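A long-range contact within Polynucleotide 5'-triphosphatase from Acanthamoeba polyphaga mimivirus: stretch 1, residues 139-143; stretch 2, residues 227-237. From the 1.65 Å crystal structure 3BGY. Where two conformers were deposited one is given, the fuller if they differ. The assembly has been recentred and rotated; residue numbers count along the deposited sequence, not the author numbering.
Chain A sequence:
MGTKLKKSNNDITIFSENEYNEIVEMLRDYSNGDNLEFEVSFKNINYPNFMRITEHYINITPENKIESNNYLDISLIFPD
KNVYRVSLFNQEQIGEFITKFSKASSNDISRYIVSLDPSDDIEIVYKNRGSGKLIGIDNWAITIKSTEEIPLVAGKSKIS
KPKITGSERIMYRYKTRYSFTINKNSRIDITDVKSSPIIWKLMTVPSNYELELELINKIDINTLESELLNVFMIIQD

Stretch 1, residues 139-143: NWAIT
Stretch 2 (227-237) ELLNVFMIIQD

Residues 227-235, with phi near -60 to -80° and psi near -25 to -50°, end a helix that lies against a short segment, 139-143, that turns tightly at Ala 141 (phi/psi -80/62), where Ile 142 N donates to Trp 140 O at 2.8 Å, before Ile 142 (-143/156) and Thr 143 (-125/148) run extended in a strand. Across the two stretches, CA of Trp 140 lies 9.3 Å from CA of Phe 232, and CA of Ile 142 lies 9.4 Å from CA of Leu 228, a spacing that side chains must fill; no hydrogen bond crosses it.

Leu 228 (m, t) points toward the strand, its CD1 4.0 Å from CD1 of Ile 142 (p, t), branched aliphatic groups suited to a buried site. Leu 229 (m, t) leaves its backbone sideways, yet its branched apolar end can reach the indole, CD2 lying 4.1 Å from Trp 140 CH2. One helical turn beyond Leu 228, whose O accepts from Phe 232 N at 3.0 Å, Phe 232 (chi1 -84°, chi2 -63°) points toward stretch 1 and has the largest area covered, 86 Å²; its planar ring offers a face to Trp 140. Trp 140 (phi/psi -128/134, chi1 -66°, chi2 84°) starts sideways, but its end comes nearer and turns an edge to that face: CE3 lies 3.6 Å from Phe 232 CE2, the six-membered rings 4.9 Å between centroids and 59° between planes. Ile 142 CG2 packs 3.6 Å from Phe 232 CZ. Gln 236 (m, t, chi3 -10°) leaves helical phi/psi at -83/143; its long side chain brings NE2 to 4.2 Å from Trp 140 CZ3 at the exposed margin.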

# COMPACT_ATOMS: atom_id res chain seq x y z
N ASN A 139 -8.21 -12.64 -18.12
CA ASN A 139 -7.61 -11.94 -19.27
C ASN A 139 -7.14 -10.48 -19.14
O ASN A 139 -6.81 -9.83 -20.14
CB ASN A 139 -8.49 -12.13 -20.53
CG ASN A 139 -8.76 -13.61 -20.84
OD1 ASN A 139 -9.92 -14.05 -20.88
ND2 ASN A 139 -7.70 -14.38 -21.02
N TRP A 140 -7.18 -9.93 -17.92
CA TRP A 140 -6.70 -8.57 -17.66
C TRP A 140 -5.72 -8.70 -16.51
O TRP A 140 -6.00 -9.36 -15.52
CB TRP A 140 -7.83 -7.61 -17.29
CG TRP A 140 -8.79 -7.39 -18.42
CD1 TRP A 140 -9.85 -8.19 -18.75
CD2 TRP A 140 -8.79 -6.31 -19.35
NE1 TRP A 140 -10.51 -7.67 -19.81
CE2 TRP A 140 -9.90 -6.52 -20.21
CE3 TRP A 140 -7.98 -5.17 -19.53
CZ2 TRP A 140 -10.22 -5.63 -21.26
CZ3 TRP A 140 -8.30 -4.27 -20.58
CH2 TRP A 140 -9.42 -4.52 -21.43
N ALA A 141 -4.58 -8.04 -16.64
CA ALA A 141 -3.52 -8.14 -15.64
C ALA A 141 -3.72 -7.27 -14.39
O ALA A 141 -2.94 -6.35 -14.10
CB ALA A 141 -2.17 -7.84 -16.31
N ILE A 142 -4.81 -7.56 -13.66
CA ILE A 142 -5.14 -6.86 -12.41
C ILE A 142 -5.74 -7.77 -11.39
O ILE A 142 -6.25 -8.86 -11.72
CB ILE A 142 -6.22 -5.73 -12.59
CG1 ILE A 142 -7.41 -6.20 -13.43
CG2 ILE A 142 -5.60 -4.51 -13.13
CD1 ILE A 142 -8.60 -5.26 -13.41
N THR A 143 -5.61 -7.36 -10.13
CA THR A 143 -6.25 -8.07 -9.04
C THR A 143 -7.08 -7.04 -8.30
O THR A 143 -6.76 -5.86 -8.32
CB THR A 143 -5.30 -8.80 -8.07
OG1 THR A 143 -4.39 -7.88 -7.45
CG2 THR A 143 -4.53 -9.89 -8.79
N GLU A 227 -12.77 3.84 -15.07
CA GLU A 227 -11.48 4.34 -14.55
C GLU A 227 -10.36 3.34 -14.83
O GLU A 227 -9.26 3.73 -15.22
CB GLU A 227 -11.57 4.67 -13.06
CG GLU A 227 -12.32 5.96 -12.81
CD GLU A 227 -12.35 6.41 -11.36
OE1 GLU A 227 -11.63 5.83 -10.52
OE2 GLU A 227 -13.13 7.35 -11.07
N LEU A 228 -10.65 2.04 -14.75
CA LEU A 228 -9.62 1.04 -15.01
C LEU A 228 -9.27 1.01 -16.49
O LEU A 228 -8.11 0.81 -16.84
CB LEU A 228 -10.06 -0.35 -14.54
CG LEU A 228 -10.31 -0.51 -13.04
CD1 LEU A 228 -10.71 -1.91 -12.73
CD2 LEU A 228 -9.09 -0.10 -12.26
N LEU A 229 -10.27 1.23 -17.36
CA LEU A 229 -10.04 1.29 -18.80
C LEU A 229 -9.11 2.46 -19.15
O LEU A 229 -8.23 2.31 -19.99
CB LEU A 229 -11.35 1.39 -19.58
CG LEU A 229 -12.07 0.06 -19.80
CD1 LEU A 229 -13.42 0.31 -20.44
CD2 LEU A 229 -11.20 -0.88 -20.65
N ASN A 230 -9.29 3.60 -18.48
CA ASN A 230 -8.44 4.78 -18.71
C ASN A 230 -6.98 4.47 -18.37
O ASN A 230 -6.08 4.82 -19.15
CB ASN A 230 -8.92 5.97 -17.87
CG ASN A 230 -10.19 6.62 -18.42
OD1 ASN A 230 -10.60 6.38 -19.55
ND2 ASN A 230 -10.80 7.47 -17.60
N VAL A 231 -6.75 3.76 -17.26
CA VAL A 231 -5.38 3.38 -16.85
C VAL A 231 -4.78 2.38 -17.85
O VAL A 231 -3.61 2.52 -18.26
CB VAL A 231 -5.35 2.79 -15.42
CG1 VAL A 231 -3.92 2.44 -15.02
CG2 VAL A 231 -5.97 3.77 -14.44
N PHE A 232 -5.58 1.39 -18.28
CA PHE A 232 -5.12 0.42 -19.28
C PHE A 232 -4.76 1.08 -20.61
O PHE A 232 -3.84 0.64 -21.28
CB PHE A 232 -6.15 -0.69 -19.53
CG PHE A 232 -6.06 -1.81 -18.53
CD1 PHE A 232 -4.89 -2.61 -18.44
CD2 PHE A 232 -7.12 -2.07 -17.65
CE1 PHE A 232 -4.78 -3.65 -17.50
CE2 PHE A 232 -7.04 -3.11 -16.70
CZ PHE A 232 -5.86 -3.90 -16.62
N MET A 233 -5.44 2.17 -20.96
CA MET A 233 -5.12 2.91 -22.19
C MET A 233 -3.74 3.57 -22.11
O MET A 233 -3.06 3.77 -23.13
CB MET A 233 -6.20 3.93 -22.49
CG MET A 233 -7.44 3.33 -23.13
SD MET A 233 -8.70 4.57 -23.43
CE MET A 233 -7.81 5.73 -24.57
N ILE A 234 -3.30 3.87 -20.89
CA ILE A 234 -1.99 4.46 -20.70
C ILE A 234 -0.91 3.37 -20.72
O ILE A 234 0.05 3.47 -21.49
CB ILE A 234 -1.89 5.29 -19.39
CG1 ILE A 234 -2.96 6.38 -19.37
CG2 ILE A 234 -0.54 5.97 -19.28
CD1 ILE A 234 -3.46 6.69 -17.98
N ILE A 235 -1.09 2.31 -19.94
CA ILE A 235 -0.07 1.26 -19.86
C ILE A 235 0.13 0.38 -21.09
O ILE A 235 1.22 -0.11 -21.32
CB ILE A 235 -0.15 0.40 -18.55
CG1 ILE A 235 -1.39 -0.47 -18.50
CG2 ILE A 235 -0.18 1.31 -17.35
CD1 ILE A 235 -1.45 -1.38 -17.26
N GLN A 236 -0.91 0.25 -21.92
CA GLN A 236 -0.81 -0.55 -23.14
C GLN A 236 -0.17 0.21 -24.30
O GLN A 236 -0.35 1.43 -24.44
CB GLN A 236 -2.17 -1.14 -23.52
CG GLN A 236 -2.65 -2.19 -22.52
CD GLN A 236 -4.07 -2.71 -22.77
OE1 GLN A 236 -4.81 -2.16 -23.62
NE2 GLN A 236 -4.45 -3.70 -22.10
N ASP A 237 0.63 -0.51 -25.08
CA ASP A 237 1.33 0.06 -26.24
C ASP A 237 0.43 0.07 -27.48
O ASP A 237 -0.07 -1.01 -27.87
CB ASP A 237 2.62 -0.72 -26.52
CG ASP A 237 3.53 -0.83 -25.30
OD1 ASP A 237 3.60 0.12 -24.49
OD2 ASP A 237 4.20 -1.87 -25.15
OXT ASP A 237 0.20 1.17 -28.02